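Local coordinates for solute Binding Protein, BlMnBP1 in complex with mannotriose (Bifidobacterium, PDB 6FUV), which binds beta-manno-oligosaccharides such as mannotriose, probably delivering them to an ABC transporter for uptake by the bacterium, at residues A[127-132]-A[305-310]. Residues are numbered along the deposited sequence; the frame is centred on the assembly and turned at random.
Sequences VATDGQ and YSMGIN. With BMA (beta-D-mannopyranose), chain B.
The ring of Tyr-305 carries a beta-D-mannopyranose over one face, with C5 of the sugar 3.9 Å from CE2 and displaced toward the rim, while the ring of Tyr-67 meets Tyr-305 edge-to-face; the backbone O of Tyr-305 meanwhile accepts a nearly straight hydrogen bond from Thr-129 N (3.1 Å, 172°). Behind this aromatic platform, typical of carbohydrate sites, strands 123-132 and 298-309 run antiparallel in a sheet of the periplasmic-binding-protein fold. An alanine in place of Tyr-305 would probably leave the sugar without the ring face it lies against and Tyr-67 without this edge-to-face contact. Val-127 and Met-307 form a hydrogen-bonded pair: Met-307 N lies 2.6 Å from Val-127 O, above the carbonyl plane, and the return bond from Val-127 N to Met-307 O is longer at 3.3 Å. Met-307 O is also gripped by the hydroxyl of Tyr-102. In the next, non-hydrogen-bonded pair the backbones close to 3.8 Å between CA of Ala-128 and CA of Ser-306, whose side chains lie on the face opposite that of Val-127 and Met-307. Beyond Thr-129 the chain of 127-132 moves away from 305-310, though Asp-130 and Gln-132 still bond to Asn-304 and Ala-302 of the same strand 298-309, and it turns toward the sugar, where Gln-132 CB comes 3.9 Å from O3 of the mannopyranose. The amide NE2 of Gln-132 reaches back to Asp-130 OD1, meeting it from above the carboxylate plane, and Asn-304 ND2 binds the same oxygen. On the face shared by Val-127 and Met-307, the methionine chain bends at its last torsion (chi3 -71°), which brings CE within 3.7 Å of Thr-129 CG2.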
ATOM      1  N   VAL A 127       8.681   2.329 -10.551  1.00  9.93           N
ATOM      2  CA  VAL A 127       8.741   3.636  -9.908  1.00 11.53           C
ATOM      3  C   VAL A 127       7.397   3.829  -9.206  1.00 19.72           C
ATOM      4  O   VAL A 127       6.328   3.735  -9.845  1.00 11.49           O
ATOM      5  CB  VAL A 127       9.013   4.761 -10.923  1.00 10.03           C
ATOM      6  CG1 VAL A 127       8.945   6.144 -10.247  1.00 15.53           C
ATOM      7  CG2 VAL A 127      10.362   4.527 -11.586  1.00 12.32           C
ATOM      8  N   ALA A 128       7.453   4.072  -7.892  1.00 12.50           N
ATOM      9  CA  ALA A 128       6.237   4.178  -7.109  1.00 10.96           C
ATOM     10  C   ALA A 128       5.535   5.478  -7.460  1.00 14.10           C
ATOM     11  O   ALA A 128       6.181   6.487  -7.750  1.00 10.73           O
ATOM     12  CB  ALA A 128       6.551   4.115  -5.634  1.00 14.46           C
ATOM     13  N   THR A 129       4.206   5.420  -7.523  1.00 17.51           N
ATOM     14  CA  THR A 129       3.466   6.644  -7.784  1.00 16.42           C
ATOM     15  C   THR A 129       3.682   7.643  -6.659  1.00 13.76           C
ATOM     16  O   THR A 129       3.638   8.853  -6.891  1.00 23.27           O
ATOM     17  CB  THR A 129       1.993   6.354  -7.970  1.00 15.59           C
ATOM     18  OG1 THR A 129       1.489   5.865  -6.744  1.00 18.63           O
ATOM     19  CG2 THR A 129       1.770   5.365  -9.096  1.00 23.66           C
ATOM     20  N   ASP A 130       3.792   7.160  -5.428  1.00 14.70           N
ATOM     21  CA  ASP A 130       4.221   7.976  -4.300  1.00 12.45           C
ATOM     22  C   ASP A 130       4.640   7.080  -3.143  1.00 19.04           C
ATOM     23  O   ASP A 130       4.515   5.854  -3.215  1.00 11.17           O
ATOM     24  CB  ASP A 130       3.135   8.938  -3.859  1.00 10.14           C
ATOM     25  CG  ASP A 130       1.853   8.282  -3.506  1.00 11.20           C
ATOM     26  OD1 ASP A 130       1.870   7.266  -2.791  1.00 17.74           O
ATOM     27  OD2 ASP A 130       0.795   8.834  -3.916  1.00 18.01           O
ATOM     28  N   GLY A 131       5.198   7.722  -2.106  1.00 16.31           N
ATOM     29  CA  GLY A 131       5.570   7.025  -0.900  1.00 14.77           C
ATOM     30  C   GLY A 131       4.367   6.848   0.012  1.00 14.76           C
ATOM     31  O   GLY A 131       3.541   7.744   0.167  1.00 12.44           O
ATOM     32  N   GLN A 132       4.286   5.678   0.640  1.00 15.59           N
ATOM     33  CA  GLN A 132       3.131   5.365   1.464  1.00 13.65           C
ATOM     34  C   GLN A 132       3.555   4.897   2.847  1.00 20.13           C
ATOM     35  O   GLN A 132       4.636   4.305   3.042  1.00 16.57           O
ATOM     36  CB  GLN A 132       2.234   4.302   0.794  1.00 13.16           C
ATOM     37  CG  GLN A 132       1.281   4.897  -0.239  1.00 15.10           C
ATOM     38  CD  GLN A 132       0.281   5.867   0.348  1.00 11.92           C
ATOM     39  OE1 GLN A 132      -0.356   5.583   1.318  1.00 13.91           O
ATOM     40  NE2 GLN A 132       0.148   7.021  -0.258  1.00 14.90           N
ATOM     41  N   TYR A 305       1.542   1.512  -5.254  1.00 15.65           N
ATOM     42  CA  TYR A 305       1.724   0.720  -6.473  1.00 13.09           C
ATOM     43  C   TYR A 305       2.777   1.414  -7.322  1.00 19.24           C
ATOM     44  O   TYR A 305       2.804   2.655  -7.390  1.00 18.21           O
ATOM     45  CB  TYR A 305       0.407   0.583  -7.262  1.00 13.04           C
ATOM     46  CG  TYR A 305      -0.412  -0.680  -6.966  1.00 16.68           C
ATOM     47  CD1 TYR A 305       0.016  -1.908  -7.365  1.00 14.81           C
ATOM     48  CD2 TYR A 305      -1.640  -0.604  -6.352  1.00 17.95           C
ATOM     49  CE1 TYR A 305      -0.715  -3.057  -7.104  1.00 14.27           C
ATOM     50  CE2 TYR A 305      -2.388  -1.721  -6.103  1.00 18.90           C
ATOM     51  CZ  TYR A 305      -1.907  -2.965  -6.479  1.00 16.14           C
ATOM     52  OH  TYR A 305      -2.644  -4.083  -6.250  1.00 12.56           O
ATOM     53  N   SER A 306       3.669   0.607  -7.915  1.00 14.32           N
ATOM     54  CA  SER A 306       4.701   1.111  -8.795  1.00 14.88           C
ATOM     55  C   SER A 306       4.280   1.039 -10.266  1.00 15.53           C
ATOM     56  O   SER A 306       3.547   0.159 -10.701  1.00 15.70           O
ATOM     57  CB  SER A 306       5.999   0.320  -8.626  1.00 14.24           C
ATOM     58  OG  SER A 306       6.706   0.607  -7.474  1.00 19.40           O
ATOM     59  N   MET A 307       4.786   1.968 -11.043  1.00 13.06           N
ATOM     60  CA  MET A 307       4.524   1.987 -12.475  1.00 17.51           C
ATOM     61  C   MET A 307       5.562   1.134 -13.176  1.00  9.63           C
ATOM     62  O   MET A 307       6.751   1.367 -13.011  1.00 12.02           O
ATOM     63  CB  MET A 307       4.525   3.410 -13.022  1.00 12.02           C
ATOM     64  CG  MET A 307       3.220   4.153 -12.754  1.00 18.07           C
ATOM     65  SD  MET A 307       3.415   5.904 -12.955  1.00 18.61           S
ATOM     66  CE  MET A 307       4.421   6.269 -11.505  1.00 16.79           C
ATOM     67  N   GLY A 308       5.088   0.124 -13.907  1.00 18.08           N
ATOM     68  CA  GLY A 308       5.936  -0.742 -14.716  1.00 19.71           C
ATOM     69  C   GLY A 308       5.572  -0.653 -16.190  1.00 17.36           C
ATOM     70  O   GLY A 308       4.421  -0.425 -16.548  1.00 19.67           O
ATOM     71  N   ILE A 309       6.562  -0.853 -17.051  1.00 18.78           N
ATOM     72  CA  ILE A 309       6.415  -0.664 -18.491  1.00 13.52           C
ATOM     73  C   ILE A 309       6.503  -2.012 -19.200  1.00 15.01           C
ATOM     74  O   ILE A 309       7.416  -2.802 -18.930  1.00 15.95           O
ATOM     75  CB  ILE A 309       7.479   0.311 -19.008  1.00 15.53           C
ATOM     76  CG1 ILE A 309       7.246   1.687 -18.377  1.00 15.20           C
ATOM     77  CG2 ILE A 309       7.469   0.455 -20.522  1.00  9.73           C
ATOM     78  CD1 ILE A 309       8.065   2.790 -18.978  1.00 16.26           C
ATOM     79  N   ASN A 310       5.586  -2.248 -20.139  1.00 14.48           N
ATOM     80  CA  ASN A 310       5.452  -3.498 -20.897  1.00 12.47           C
ATOM     81  C   ASN A 310       6.633  -3.743 -21.830  1.00 15.79           C
ATOM     82  O   ASN A 310       6.901  -2.973 -22.747  1.00 11.82           O
ATOM     83  CB  ASN A 310       4.147  -3.429 -21.695  1.00 10.59           C
ATOM     84  CG  ASN A 310       3.669  -4.759 -22.269  1.00 18.25           C
ATOM     85  OD1 ASN A 310       4.302  -5.796 -22.156  1.00 16.06           O
ATOM     86  ND2 ASN A 310       2.516  -4.716 -22.887  1.00 15.76           N
TER
HETATM   87  C1  BMA B   3      -2.173  -0.002  -2.151  1.00 17.99           C
HETATM   88  C2  BMA B   3      -1.256   0.659  -1.139  1.00 13.54           C
HETATM   89  C3  BMA B   3       0.210   0.235  -1.345  1.00 18.89           C
HETATM   90  C4  BMA B   3       0.257  -1.322  -1.467  1.00 18.66           C
HETATM   91  C5  BMA B   3      -0.702  -1.786  -2.537  1.00 18.52           C
HETATM   92  C6  BMA B   3      -0.677  -3.294  -2.739  1.00 20.73           C
HETATM   93  O2  BMA B   3      -1.679   0.232   0.174  1.00 15.82           O
HETATM   94  O3  BMA B   3       1.124   0.696  -0.321  1.00 16.96           O
HETATM   95  O4  BMA B   3       1.527  -1.752  -1.802  1.00 19.92           O
HETATM   96  O5  BMA B   3      -2.008  -1.403  -2.149  1.00 14.68           O
HETATM   97  O6  BMA B   3      -1.211  -3.913  -1.594  1.00 19.88           O